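Clavulanic acid biosynthesis oligopeptide binding protein 2 (Streptomyces clavuligerus, PDB 2WOL) probably binds peptides as an extracellular solute-binding protein of family 5, belonging to the clavulanic acid biosynthesis pathway. Local coordinates at residues A[483-497]-A[509-523]. Numbering follows the deposited sequence.
Sequences PELDDPEVNALIDET and LWRAVERRVMEHAVL
Asp487 OD2 meets the edge of the His520 imidazole: His520 NE2 donates to Asp487 OD2 at 2.7 Å with an N-H...O angle of 170°. The oxygen lies in the imidazole plane, whereas the nitrogen reaches it on the anti side and somewhat out of the carboxylate plane, the two planes standing nearly perpendicular. Asp487 also N-caps helix 488-499, because OD1 accepts from Glu489 N; each carboxylate oxygen therefore has its own donor, which fixes the group's rotation and would tend to favour its charged form. Leu485 lies over a face of the same imidazole, its CD1 3.8 Å from the ring centroid and almost on the ring normal, a CH-pi contact.

In the first turn of the helix, Glu489 OE1 approaches the guanidinium edge of Arg516 in a salt bridge to NH1 (3.1 Å) in the conformer described here, one of two, the flat groups steeply inclined. One turn further on, Leu493 is a knob in the hole formed by Leu509, Ala512, Val513 and Arg516. With CG anti to the carbonyl carbon (chi1 -76°), its CB presses on Val513 CG2 at 3.5 Å, while CD1 reaches the aliphatic CD of that Arg516 conformer and CD2 meets Leu509 CD2.

At the far end Thr497 CG2 sits over the indole of Trp510, 3.6 Å from the five-membered-ring centroid. Its hydroxyl donates to Ile494 O and accepts from a water that in turn accepts from Trp510 NE1, bridging the helices. Ile494 CG1 packs obliquely against CH2 of the indole, and Tyr461 of helix 460-468 touches both residues.

The axes of segments 488-497 and 509-520, 9.3 Å apart at 161°, and the short turn 500-502 define an antiparallel helical hairpin; beyond it, Val522 leads into strand 523-534 of a mixed sheet in this periplasmic-binding-protein-type fold.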
loop_
_atom_site.group_PDB
_atom_site.type_symbol
_atom_site.label_atom_id
_atom_site.label_comp_id
_atom_site.label_asym_id
_atom_site.label_seq_id
_atom_site.Cartn_x
_atom_site.Cartn_y
_atom_site.Cartn_z
ATOM N N PRO A 483 -4.659 18.414 1.399
ATOM C CA PRO A 483 -5.470 19.612 1.633
ATOM C C PRO A 483 -5.535 20.029 3.102
ATOM O O PRO A 483 -6.058 21.102 3.410
ATOM C CB PRO A 483 -6.870 19.184 1.174
ATOM C CG PRO A 483 -6.644 17.989 0.295
ATOM C CD PRO A 483 -5.489 17.289 0.927
ATOM N N GLU A 484 -5.028 19.179 3.996
ATOM C CA GLU A 484 -5.163 19.382 5.446
ATOM C C GLU A 484 -6.631 19.586 5.835
ATOM O O GLU A 484 -6.977 20.489 6.604
ATOM C CB GLU A 484 -4.265 20.531 5.933
ATOM C CG GLU A 484 -2.784 20.270 5.679
ATOM C CD GLU A 484 -1.886 21.463 5.959
ATOM O OE1 GLU A 484 -2.223 22.286 6.842
ATOM O OE2 GLU A 484 -0.829 21.564 5.296
ATOM N N LEU A 485 -7.490 18.745 5.266
ATOM C CA LEU A 485 -8.901 18.744 5.604
ATOM C C LEU A 485 -9.055 18.360 7.064
ATOM O O LEU A 485 -8.508 17.351 7.511
ATOM C CB LEU A 485 -9.676 17.770 4.709
ATOM C CG LEU A 485 -11.205 17.861 4.777
ATOM C CD1 LEU A 485 -11.696 19.161 4.161
ATOM C CD2 LEU A 485 -11.860 16.667 4.093
ATOM N N ASP A 486 -9.789 19.186 7.802
ATOM C CA ASP A 486 -10.076 18.925 9.205
ATOM C C ASP A 486 -11.537 19.267 9.479
ATOM O O ASP A 486 -11.851 20.208 10.216
ATOM C CB ASP A 486 -9.124 19.731 10.096
ATOM C CG ASP A 486 -9.138 19.276 11.546
ATOM O OD1 ASP A 486 -9.743 18.225 11.862
ATOM O OD2 ASP A 486 -8.529 19.985 12.378
ATOM N N ASP A 487 -12.417 18.493 8.852
ATOM C CA ASP A 487 -13.856 18.639 8.988
ATOM C C ASP A 487 -14.319 17.758 10.150
ATOM O O ASP A 487 -14.210 16.528 10.074
ATOM C CB ASP A 487 -14.530 18.221 7.672
ATOM C CG ASP A 487 -16.048 18.362 7.695
ATOM O OD1 ASP A 487 -16.644 18.583 8.771
ATOM O OD2 ASP A 487 -16.656 18.234 6.613
ATOM N N PRO A 488 -14.815 18.383 11.240
ATOM C CA PRO A 488 -15.308 17.651 12.411
ATOM C C PRO A 488 -16.330 16.573 12.052
ATOM O O PRO A 488 -16.344 15.513 12.675
ATOM C CB PRO A 488 -15.969 18.745 13.260
ATOM C CG PRO A 488 -15.288 19.993 12.867
ATOM C CD PRO A 488 -14.928 19.844 11.421
ATOM N N GLU A 489 -17.171 16.843 11.054
ATOM C CA GLU A 489 -18.201 15.894 10.639
ATOM C C GLU A 489 -17.601 14.669 9.942
ATOM O O GLU A 489 -18.045 13.545 10.171
ATOM C CB GLU A 489 -19.258 16.581 9.768
ATOM C CG GLU A 489 -20.113 17.598 10.530
ATOM C CD GLU A 489 -21.236 18.182 9.688
ATOM O OE1 GLU A 489 -20.949 18.996 8.782
ATOM O OE2 GLU A 489 -22.412 17.835 9.939
ATOM N N VAL A 490 -16.585 14.894 9.110
ATOM C CA VAL A 490 -15.829 13.796 8.496
ATOM C C VAL A 490 -15.125 12.970 9.577
ATOM O O VAL A 490 -15.234 11.744 9.596
ATOM C CB VAL A 490 -14.805 14.302 7.438
ATOM C CG1 VAL A 490 -13.814 13.197 7.055
ATOM C CG2 VAL A 490 -15.525 14.814 6.202
ATOM N N ASN A 491 -14.425 13.649 10.484
ATOM C CA ASN A 491 -13.728 12.971 11.580
ATOM C C ASN A 491 -14.673 12.129 12.444
ATOM O O ASN A 491 -14.357 10.982 12.786
ATOM C CB ASN A 491 -12.959 13.976 12.446
ATOM C CG ASN A 491 -11.906 14.754 11.666
ATOM O OD1 ASN A 491 -11.546 14.397 10.544
ATOM N ND2 ASN A 491 -11.409 15.830 12.266
ATOM N N ALA A 492 -15.835 12.698 12.770
ATOM C CA ALA A 492 -16.843 12.008 13.573
ATOM C C ALA A 492 -17.379 10.764 12.870
ATOM O O ALA A 492 -17.536 9.718 13.500
ATOM C CB ALA A 492 -17.981 12.952 13.938
ATOM N N LEU A 493 -17.653 10.877 11.569
ATOM C CA LEU A 493 -18.108 9.732 10.785
ATOM C C LEU A 493 -17.067 8.616 10.769
ATOM O O LEU A 493 -17.409 7.443 10.932
ATOM C CB LEU A 493 -18.470 10.142 9.354
ATOM C CG LEU A 493 -19.798 10.872 9.121
ATOM C CD1 LEU A 493 -19.855 11.408 7.706
ATOM C CD2 LEU A 493 -21.001 9.971 9.390
ATOM N N ILE A 494 -15.803 8.991 10.575
ATOM C CA ILE A 494 -14.697 8.035 10.624
ATOM C C ILE A 494 -14.667 7.331 11.986
ATOM O O ILE A 494 -14.596 6.100 12.054
ATOM C CB ILE A 494 -13.333 8.706 10.289
ATOM C CG1 ILE A 494 -13.300 9.126 8.812
ATOM C CG2 ILE A 494 -12.158 7.770 10.626
ATOM C CD1 ILE A 494 -12.063 9.904 8.399
ATOM N N ASP A 495 -14.753 8.110 13.064
ATOM C CA ASP A 495 -14.809 7.541 14.410
ATOM C C ASP A 495 -15.966 6.552 14.544
ATOM O O ASP A 495 -15.807 5.483 15.136
ATOM C CB ASP A 495 -14.913 8.647 15.466
ATOM C CG ASP A 495 -13.600 9.394 15.671
ATOM O OD1 ASP A 495 -12.546 8.923 15.186
ATOM O OD2 ASP A 495 -13.623 10.458 16.331
ATOM N N GLU A 496 -17.125 6.895 13.979
ATOM C CA GLU A 496 -18.285 6.004 14.052
ATOM C C GLU A 496 -18.038 4.654 13.372
ATOM O O GLU A 496 -18.398 3.610 13.920
ATOM C CB GLU A 496 -19.549 6.665 13.499
ATOM C CG GLU A 496 -20.819 5.892 13.843
ATOM C CD GLU A 496 -22.098 6.587 13.419
ATOM O OE1 GLU A 496 -22.065 7.795 13.098
ATOM O OE2 GLU A 496 -23.148 5.906 13.413
ATOM N N THR A 497 -17.414 4.669 12.194
ATOM C CA THR A 497 -17.106 3.420 11.486
ATOM C C THR A 497 -16.263 2.481 12.348
ATOM O O THR A 497 -16.474 1.269 12.343
ATOM C CB THR A 497 -16.372 3.645 10.133
ATOM O OG1 THR A 497 -15.026 4.081 10.364
ATOM C CG2 THR A 497 -17.100 4.653 9.252
ATOM N N LEU A 509 -21.676 4.306 6.208
ATOM C CA LEU A 509 -21.000 5.425 6.850
ATOM C C LEU A 509 -19.811 5.889 6.012
ATOM O O LEU A 509 -19.607 7.086 5.833
ATOM C CB LEU A 509 -20.550 5.055 8.263
ATOM C CG LEU A 509 -21.652 4.937 9.322
ATOM C CD1 LEU A 509 -21.135 4.160 10.522
ATOM C CD2 LEU A 509 -22.193 6.305 9.742
ATOM N N TRP A 510 -19.039 4.936 5.490
ATOM C CA TRP A 510 -17.894 5.270 4.644
ATOM C C TRP A 510 -18.300 5.957 3.347
ATOM O O TRP A 510 -17.590 6.840 2.865
ATOM C CB TRP A 510 -17.025 4.044 4.370
ATOM C CG TRP A 510 -16.056 3.773 5.476
ATOM C CD1 TRP A 510 -16.026 2.679 6.294
ATOM C CD2 TRP A 510 -14.972 4.617 5.895
ATOM N NE1 TRP A 510 -14.990 2.787 7.190
ATOM C CE2 TRP A 510 -14.328 3.967 6.970
ATOM C CE3 TRP A 510 -14.478 5.858 5.458
ATOM C CZ2 TRP A 510 -13.220 4.517 7.622
ATOM C CZ3 TRP A 510 -13.375 6.404 6.107
ATOM C CH2 TRP A 510 -12.759 5.736 7.176
ATOM N N ARG A 511 -19.445 5.558 2.799
ATOM C CA ARG A 511 -20.003 6.217 1.622
ATOM C C ARG A 511 -20.359 7.671 1.904
ATOM O O ARG A 511 -20.150 8.537 1.056
ATOM C CB ARG A 511 -21.213 5.453 1.083
ATOM C CG ARG A 511 -20.820 4.175 0.392
ATOM C CD ARG A 511 -22.004 3.342 -0.021
ATOM N NE ARG A 511 -21.535 2.251 -0.866
ATOM C CZ ARG A 511 -22.251 1.189 -1.215
ATOM N NH1 ARG A 511 -23.497 1.039 -0.783
ATOM N NH2 ARG A 511 -21.705 0.265 -1.994
ATOM N N ALA A 512 -20.881 7.936 3.103
ATOM C CA ALA A 512 -21.159 9.303 3.531
ATOM C C ALA A 512 -19.867 10.115 3.679
ATOM O O ALA A 512 -19.820 11.285 3.293
ATOM C CB ALA A 512 -21.954 9.317 4.832
ATOM N N VAL A 513 -18.825 9.497 4.233
ATOM C CA VAL A 513 -17.515 10.152 4.320
ATOM C C VAL A 513 -17.013 10.554 2.935
ATOM O O VAL A 513 -16.641 11.705 2.718
ATOM C CB VAL A 513 -16.450 9.267 5.013
ATOM C CG1 VAL A 513 -15.077 9.939 4.983
ATOM C CG2 VAL A 513 -16.856 8.965 6.450
ATOM N N GLU A 514 -17.014 9.603 2.001
ATOM C CA GLU A 514 -16.500 9.858 0.659
ATOM C C GLU A 514 -17.291 10.959 -0.040
ATOM O O GLU A 514 -16.706 11.841 -0.684
ATOM C CB GLU A 514 -16.507 8.592 -0.193
ATOM C CG GLU A 514 -15.813 8.796 -1.535
ATOM C CD GLU A 514 -15.867 7.581 -2.434
ATOM O OE1 GLU A 514 -16.936 6.940 -2.521
ATOM O OE2 GLU A 514 -14.834 7.282 -3.061
ATOM N N ARG A 515 -18.615 10.907 0.100
ATOM C CA ARG A 515 -19.477 11.935 -0.469
ATOM C C ARG A 515 -19.122 13.315 0.082
ATOM O O ARG A 515 -18.975 14.268 -0.682
ATOM C CB ARG A 515 -20.955 11.611 -0.219
ATOM C CG ARG A 515 -21.904 12.666 -0.767
ATOM C CD ARG A 515 -23.354 12.206 -0.733
ATOM N NE ARG A 515 -23.618 11.146 -1.706
ATOM C CZ ARG A 515 -23.991 11.351 -2.968
ATOM N NH1 ARG A 515 -24.147 12.586 -3.432
ATOM N NH2 ARG A 515 -24.205 10.314 -3.768
ATOM N N ARG A 516 -18.975 13.423 1.401
ATOM C CA ARG A 516 -18.652 14.715 2.010
ATOM C C ARG A 516 -17.295 15.218 1.529
ATOM O O ARG A 516 -17.140 16.405 1.260
ATOM C CB ARG A 516 -18.665 14.615 3.535
ATOM C CG ARG A 516 -20.053 14.563 4.134
ATOM C CD ARG A 516 -19.990 14.298 5.622
ATOM N NE ARG A 516 -21.312 14.349 6.243
ATOM C CZ ARG A 516 -21.842 15.435 6.798
ATOM N NH1 ARG A 516 -21.167 16.578 6.814
ATOM N NH2 ARG A 516 -23.053 15.380 7.336
ATOM N N VAL A 517 -16.325 14.311 1.408
ATOM C CA VAL A 517 -15.004 14.678 0.896
ATOM C C VAL A 517 -15.105 15.245 -0.521
ATOM O O VAL A 517 -14.487 16.259 -0.829
ATOM C CB VAL A 517 -14.009 13.493 0.937
ATOM C CG1 VAL A 517 -12.708 13.844 0.217
ATOM C CG2 VAL A 517 -13.723 13.098 2.374
ATOM N N MET A 518 -15.904 14.602 -1.373
ATOM C CA MET A 518 -16.089 15.095 -2.731
ATOM C C MET A 518 -16.859 16.418 -2.766
ATOM O O MET A 518 -16.590 17.259 -3.618
ATOM C CB MET A 518 -16.716 14.025 -3.631
ATOM C CG MET A 518 -15.755 12.866 -3.966
ATOM S SD MET A 518 -14.105 13.363 -4.536
ATOM C CE MET A 518 -14.501 14.220 -6.061
ATOM N N GLU A 519 -17.789 16.610 -1.826
ATOM C CA GLU A 519 -18.460 17.909 -1.681
ATOM C C GLU A 519 -17.450 19.032 -1.407
ATOM O O GLU A 519 -17.583 20.139 -1.936
ATOM C CB GLU A 519 -19.526 17.864 -0.581
ATOM C CG GLU A 519 -20.764 17.059 -0.954
ATOM C CD GLU A 519 -21.688 16.789 0.227
ATOM O OE1 GLU A 519 -21.380 17.234 1.355
ATOM O OE2 GLU A 519 -22.724 16.120 0.019
ATOM N N HIS A 520 -16.436 18.740 -0.592
ATOM C CA HIS A 520 -15.352 19.693 -0.324
ATOM C C HIS A 520 -14.524 20.011 -1.570
ATOM O O HIS A 520 -13.918 21.080 -1.657
ATOM C CB HIS A 520 -14.419 19.172 0.769
ATOM C CG HIS A 520 -14.953 19.347 2.157
ATOM N ND1 HIS A 520 -15.013 20.575 2.782
ATOM C CD2 HIS A 520 -15.431 18.446 3.047
ATOM C CE1 HIS A 520 -15.515 20.423 3.995
ATOM N NE2 HIS A 520 -15.777 19.141 4.180
ATOM N N ALA A 521 -14.487 19.063 -2.512
ATOM C CA ALA A 521 -13.788 19.219 -3.799
ATOM C C ALA A 521 -12.262 19.397 -3.678
ATOM O O ALA A 521 -11.605 19.880 -4.604
ATOM C CB ALA A 521 -14.424 20.347 -4.640
ATOM N N VAL A 522 -11.706 18.983 -2.542
ATOM C CA VAL A 522 -10.263 19.099 -2.304
ATOM C C VAL A 522 -9.436 18.021 -3.013
ATOM O O VAL A 522 -8.238 18.200 -3.216
ATOM C CB VAL A 522 -9.912 19.136 -0.795
ATOM C CG1 VAL A 522 -10.380 20.448 -0.165
ATOM C CG2 VAL A 522 -10.509 17.941 -0.058
ATOM N N LEU A 523 -10.080 16.918 -3.396
ATOM C CA LEU A 523 -9.402 15.846 -4.126
ATOM C C LEU A 523 -10.063 15.619 -5.479
ATOM O O LEU A 523 -11.275 15.401 -5.551
ATOM C CB LEU A 523 -9.404 14.540 -3.320
ATOM C CG LEU A 523 -8.767 14.555 -1.923
ATOM C CD1 LEU A 523 -8.844 13.179 -1.281
ATOM C CD2 LEU A 523 -7.324 15.039 -1.975
HETATM O O HOH W 1 -13.702 1.642 9.693
#